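Local atomic coordinates of chloromuconate cycloisomerase (Rhodococcus opacus, PDB entry 4M0X), a protein that belongs to the enolase superfamily and binds a manganese ion in its TIM-barrel-type domain. Residues G199-E203 with P224-N229; L233-R237 with A262-S266. Residues are numbered along the deposited sequence.

Interaction 1 (G199-E203 with P224-N229)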
loop_
_atom_site.group_PDB
_atom_site.type_symbol
_atom_site.label_atom_id
_atom_site.label_comp_id
_atom_site.label_asym_id
_atom_site.label_seq_id
_atom_site.Cartn_x
_atom_site.Cartn_y
_atom_site.Cartn_z
ATOM N N GLY A 199 -3.779 19.356 20.513
ATOM C CA GLY A 199 -2.691 18.516 20.036
ATOM C C GLY A 199 -1.632 18.195 21.072
ATOM O O GLY A 199 -0.528 17.806 20.721
ATOM N N ARG A 200 -1.974 18.343 22.352
ATOM C CA ARG A 200 -1.002 18.228 23.455
ATOM C C ARG A 200 -0.983 16.826 24.065
ATOM O O ARG A 200 -0.169 16.548 24.943
ATOM C CB ARG A 200 -1.290 19.265 24.552
ATOM C CG ARG A 200 -1.211 20.711 24.113
ATOM C CD ARG A 200 0.032 21.412 24.645
ATOM N NE ARG A 200 1.004 21.746 23.591
ATOM C CZ ARG A 200 1.524 22.959 23.394
ATOM N NH1 ARG A 200 1.184 23.970 24.191
ATOM N NH2 ARG A 200 2.397 23.161 22.414
ATOM N N TRP A 201 -1.876 15.952 23.611
ATOM C CA TRP A 201 -1.937 14.617 24.157
ATOM C C TRP A 201 -1.034 13.660 23.406
ATOM O O TRP A 201 -0.846 13.792 22.202
ATOM C CB TRP A 201 -3.363 14.131 24.096
ATOM C CG TRP A 201 -4.148 14.543 25.277
ATOM C CD1 TRP A 201 -3.796 15.471 26.222
ATOM C CD2 TRP A 201 -5.444 14.069 25.642
ATOM N NE1 TRP A 201 -4.793 15.587 27.155
ATOM C CE2 TRP A 201 -5.815 14.737 26.825
ATOM C CE3 TRP A 201 -6.330 13.135 25.087
ATOM C CZ2 TRP A 201 -7.027 14.488 27.476
ATOM C CZ3 TRP A 201 -7.537 12.892 25.739
ATOM C CH2 TRP A 201 -7.871 13.565 26.917
ATOM N N SER A 202 -0.480 12.683 24.097
ATOM C CA SER A 202 0.301 11.684 23.388
ATOM C C SER A 202 -0.623 10.667 22.767
ATOM O O SER A 202 -1.785 10.456 23.224
ATOM C CB SER A 202 1.283 10.975 24.323
ATOM O OG SER A 202 0.626 10.079 25.213
ATOM N N GLU A 203 -0.110 9.993 21.751
ATOM C CA GLU A 203 -0.832 8.869 21.205
ATOM C C GLU A 203 -1.350 7.897 22.291
ATOM O O GLU A 203 -2.513 7.502 22.238
ATOM C CB GLU A 203 0.041 8.138 20.237
ATOM C CG GLU A 203 -0.674 7.891 18.946
ATOM C CD GLU A 203 0.227 7.258 17.918
ATOM O OE1 GLU A 203 1.409 7.723 17.781
ATOM O OE2 GLU A 203 -0.272 6.312 17.243
ATOM N N PRO A 224 -6.481 15.782 18.820
ATOM C CA PRO A 224 -6.036 15.284 20.140
ATOM C C PRO A 224 -4.504 15.171 20.259
ATOM O O PRO A 224 -3.933 15.479 21.303
ATOM C CB PRO A 224 -6.706 13.921 20.249
ATOM C CG PRO A 224 -6.973 13.518 18.842
ATOM C CD PRO A 224 -7.152 14.754 18.011
ATOM N N ILE A 225 -3.849 14.734 19.196
ATOM C CA ILE A 225 -2.409 14.563 19.209
ATOM C C ILE A 225 -1.763 15.632 18.339
ATOM O O ILE A 225 -2.477 16.398 17.676
ATOM C CB ILE A 225 -1.999 13.137 18.787
ATOM C CG1 ILE A 225 -2.493 12.782 17.389
ATOM C CG2 ILE A 225 -2.567 12.130 19.766
ATOM C CD1 ILE A 225 -1.804 11.561 16.783
ATOM N N ALA A 226 -0.429 15.687 18.362
ATOM C CA ALA A 226 0.370 16.684 17.605
ATOM C C ALA A 226 -0.084 16.895 16.132
ATOM O O ALA A 226 -0.616 15.996 15.541
ATOM C CB ALA A 226 1.859 16.334 17.680
ATOM N N ARG A 227 0.149 18.073 15.562
ATOM C CA ARG A 227 -0.358 18.413 14.233
ATOM C C ARG A 227 0.268 17.639 13.084
ATOM O O ARG A 227 -0.351 17.437 12.028
ATOM C CB ARG A 227 -0.240 19.909 13.957
ATOM C CG ARG A 227 1.164 20.406 13.733
ATOM C CD ARG A 227 1.211 21.916 13.857
ATOM N NE ARG A 227 1.072 22.309 15.251
ATOM C CZ ARG A 227 0.724 23.527 15.649
ATOM N NH1 ARG A 227 0.468 24.476 14.766
ATOM N NH2 ARG A 227 0.616 23.786 16.934
ATOM N N TRP A 228 1.480 17.181 13.306
ATOM C CA TRP A 228 2.229 16.530 12.244
ATOM C C TRP A 228 2.002 15.005 12.269
ATOM O O TRP A 228 2.481 14.293 11.365
ATOM C CB TRP A 228 3.725 16.855 12.408
ATOM C CG TRP A 228 4.174 16.647 13.822
ATOM C CD1 TRP A 228 4.338 17.601 14.782
ATOM C CD2 TRP A 228 4.437 15.385 14.452
ATOM N NE1 TRP A 228 4.723 17.014 15.960
ATOM C CE2 TRP A 228 4.791 15.655 15.785
ATOM C CE3 TRP A 228 4.438 14.052 14.001
ATOM C CZ2 TRP A 228 5.125 14.642 16.687
ATOM C CZ3 TRP A 228 4.765 13.050 14.881
ATOM C CH2 TRP A 228 5.099 13.346 16.216
ATOM N N ASN A 229 1.306 14.499 13.303
ATOM C CA ASN A 229 1.151 13.051 13.457
ATOM C C ASN A 229 -0.069 12.496 12.714
ATOM O O ASN A 229 -1.072 12.067 13.325
ATOM C CB ASN A 229 1.209 12.635 14.928
ATOM C CG ASN A 229 1.466 11.152 15.109
ATOM O OD1 ASN A 229 1.113 10.357 14.266
ATOM N ND2 ASN A 229 2.053 10.777 16.222
HETATM O O HOH W 1 0.984 14.021 20.361
#

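Interaction 2 (L233-R237 with A262-S266)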
loop_
_atom_site.group_PDB
_atom_site.type_symbol
_atom_site.label_atom_id
_atom_site.label_comp_id
_atom_site.label_asym_id
_atom_site.label_seq_id
_atom_site.Cartn_x
_atom_site.Cartn_y
_atom_site.Cartn_z
ATOM N N LEU A 233 -3.126 10.108 13.951
ATOM C CA LEU A 233 -4.491 10.544 13.733
ATOM C C LEU A 233 -5.273 9.446 13.035
ATOM O O LEU A 233 -6.377 9.135 13.447
ATOM C CB LEU A 233 -4.488 11.781 12.876
ATOM C CG LEU A 233 -4.724 13.185 13.417
ATOM C CD1 LEU A 233 -4.893 13.282 14.937
ATOM C CD2 LEU A 233 -3.647 14.104 12.827
ATOM N N ALA A 234 -4.685 8.854 12.004
ATOM C CA ALA A 234 -5.326 7.779 11.270
ATOM C C ALA A 234 -5.599 6.552 12.098
ATOM O O ALA A 234 -6.653 5.951 11.896
ATOM C CB ALA A 234 -4.548 7.386 10.024
ATOM N N ARG A 235 -4.679 6.161 12.983
ATOM C CA ARG A 235 -4.900 5.008 13.853
ATOM C C ARG A 235 -6.054 5.319 14.800
ATOM O O ARG A 235 -6.833 4.408 15.121
ATOM C CB ARG A 235 -3.696 4.652 14.723
ATOM C CG ARG A 235 -2.632 3.791 14.079
ATOM C CD ARG A 235 -1.341 3.866 14.896
ATOM N NE ARG A 235 -0.151 4.014 14.048
ATOM C CZ ARG A 235 0.793 4.969 14.175
ATOM N NH1 ARG A 235 0.704 5.897 15.132
ATOM N NH2 ARG A 235 1.847 5.004 13.335
ATOM N N LEU A 236 -6.153 6.577 15.257
ATOM C CA LEU A 236 -7.191 6.993 16.189
ATOM C C LEU A 236 -8.548 6.957 15.509
ATOM O O LEU A 236 -9.546 6.457 16.092
ATOM C CB LEU A 236 -6.950 8.406 16.701
ATOM C CG LEU A 236 -6.244 8.640 18.024
ATOM C CD1 LEU A 236 -6.402 10.105 18.297
ATOM C CD2 LEU A 236 -6.820 7.881 19.200
ATOM N N ARG A 237 -8.578 7.476 14.274
ATOM C CA ARG A 237 -9.809 7.534 13.512
ATOM C C ARG A 237 -10.359 6.124 13.376
ATOM O O ARG A 237 -11.571 5.942 13.444
ATOM C CB ARG A 237 -9.597 8.190 12.158
ATOM C CG ARG A 237 -10.869 8.315 11.371
ATOM C CD ARG A 237 -10.641 8.534 9.890
ATOM N NE ARG A 237 -11.954 8.762 9.279
ATOM C CZ ARG A 237 -12.206 9.271 8.068
ATOM N NH1 ARG A 237 -11.226 9.628 7.227
ATOM N NH2 ARG A 237 -13.474 9.427 7.698
ATOM N N ALA A 262 -4.853 10.392 3.207
ATOM C CA ALA A 262 -4.245 9.501 4.160
ATOM C C ALA A 262 -5.379 9.004 5.051
ATOM O O ALA A 262 -5.181 8.112 5.836
ATOM C CB ALA A 262 -3.184 10.214 4.966
ATOM N N GLY A 263 -6.577 9.570 4.907
ATOM C CA GLY A 263 -7.761 9.029 5.571
ATOM C C GLY A 263 -7.599 9.222 7.059
ATOM O O GLY A 263 -8.138 8.468 7.857
ATOM N N ALA A 264 -6.878 10.285 7.405
ATOM C CA ALA A 264 -6.450 10.559 8.772
ATOM C C ALA A 264 -7.451 11.262 9.710
ATOM O O ALA A 264 -7.219 11.296 10.919
ATOM C CB ALA A 264 -5.121 11.327 8.760
ATOM N N VAL A 265 -8.530 11.834 9.185
ATOM C CA VAL A 265 -9.494 12.494 10.052
ATOM C C VAL A 265 -10.926 12.439 9.522
ATOM O O VAL A 265 -11.157 12.140 8.360
ATOM C CB VAL A 265 -9.120 13.984 10.345
ATOM C CG1 VAL A 265 -7.971 14.121 11.346
ATOM C CG2 VAL A 265 -8.839 14.754 9.072
ATOM N N SER A 266 -11.885 12.785 10.379
ATOM C CA SER A 266 -13.293 12.782 10.001
ATOM C C SER A 266 -13.775 14.146 9.539
ATOM O O SER A 266 -14.744 14.224 8.755
ATOM C CB SER A 266 -14.169 12.326 11.186
ATOM O OG SER A 266 -13.800 11.045 11.633
HETATM O O HOH W 2 -15.517 9.612 9.825
#

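Interaction 1 (G199-E203 with P224-N229)
The two loops run closest at Gly-199 and Ile-225, whose CA atoms lie 4.0 Å apart. Trp-201 N donates a hydrogen bond to Pro-224 O (3.1 Å), and CA-H...O contacts lie beside it: Gly-199 CA to Ile-225 O at 3.2 Å and Ile-225 CA to Trp-201 O at 3.5 Å. Water 1 links Trp-201 O (2.6 Å) to Ala-226 N (3.0 Å). Gly-199 has positive phi, and a CB there would sit only 3.1 Å from Ile-225 O. These are successive loops following barrel strands 192-196 and 220-222, which supply two of the manganese ligands, Asp-196 and Glu-222, alongside Asp-247. A type I turn, Ala-226 to Asn-229, brings the second loop to its helix, which Asn-229 N-caps; Ser-202 likewise caps helix 203-215. Ile-225 CG2 packs on Trp-201 O (3.4 Å), while the indole reaches Leu-210 and Leu-213. Glu-203 OE1 accepts a weak hydrogen bond from Asn-229 ND2 (3.5 Å), its OE2 forming a salt bridge with Arg-235.

Interaction 2 (L233-R237 with A262-S266)
Helix against loop, this buried contact sets one face of helix 230-239 on the turn that leads from helix 253-262 into strand 267-270 of the barrel. Gly-263, with positive phi, is the C-prime residue of a Schellman motif ending that helix, and the chain then passes close beside the other helix: the CA atoms of Ala-234 and Ala-264 are 3.9 Å apart. Such an approach is possible because both side chains are small, their CB atoms meeting at 4.2 Å. Leu-233 extends the apolar patch, its CG 4.0 Å from Val-265 CG1. Arg-237, fully extended, lies along the loop; its NH1 gives a weak hydrogen bond to Gly-263 O (3.4 Å), and water 2 joins its NH2 (3.0 Å) to Ser-266 OG (2.9 Å). The guanidinium also forms a salt bridge with Glu-203 of a neighbouring subunit, so the contact borders a subunit interface. Val-265 packs on Ile-244 and Ala-246 of strand 244-246, while Leu-236 meets helix 203-215.

Overall arrangement
From the N terminus, the chain leaves strand 192-196 through 199-203, runs along helix 203-215 and strand 220-222, and returns at 224-229, where interaction 1 closes a loop of one helix and one strand and joins neighbouring beta-to-alpha loops. Helix 230-239 follows at once; interaction 2 opens on it and closes at 262-266, after strand 244-246 and helix 253-262. Interactions 1 and 2 are thus in series, neither nested nor crossed, with centres about 12 Å apart. They touch directly: Ile-225 CD1 lies 3.4 Å from Leu-233 N, and Pro-224 CG 3.5 Å from Leu-236 CD1. Together they tie three consecutive outer helices to the parallel strands, from the metal-bearing end of the barrel to its opposite end.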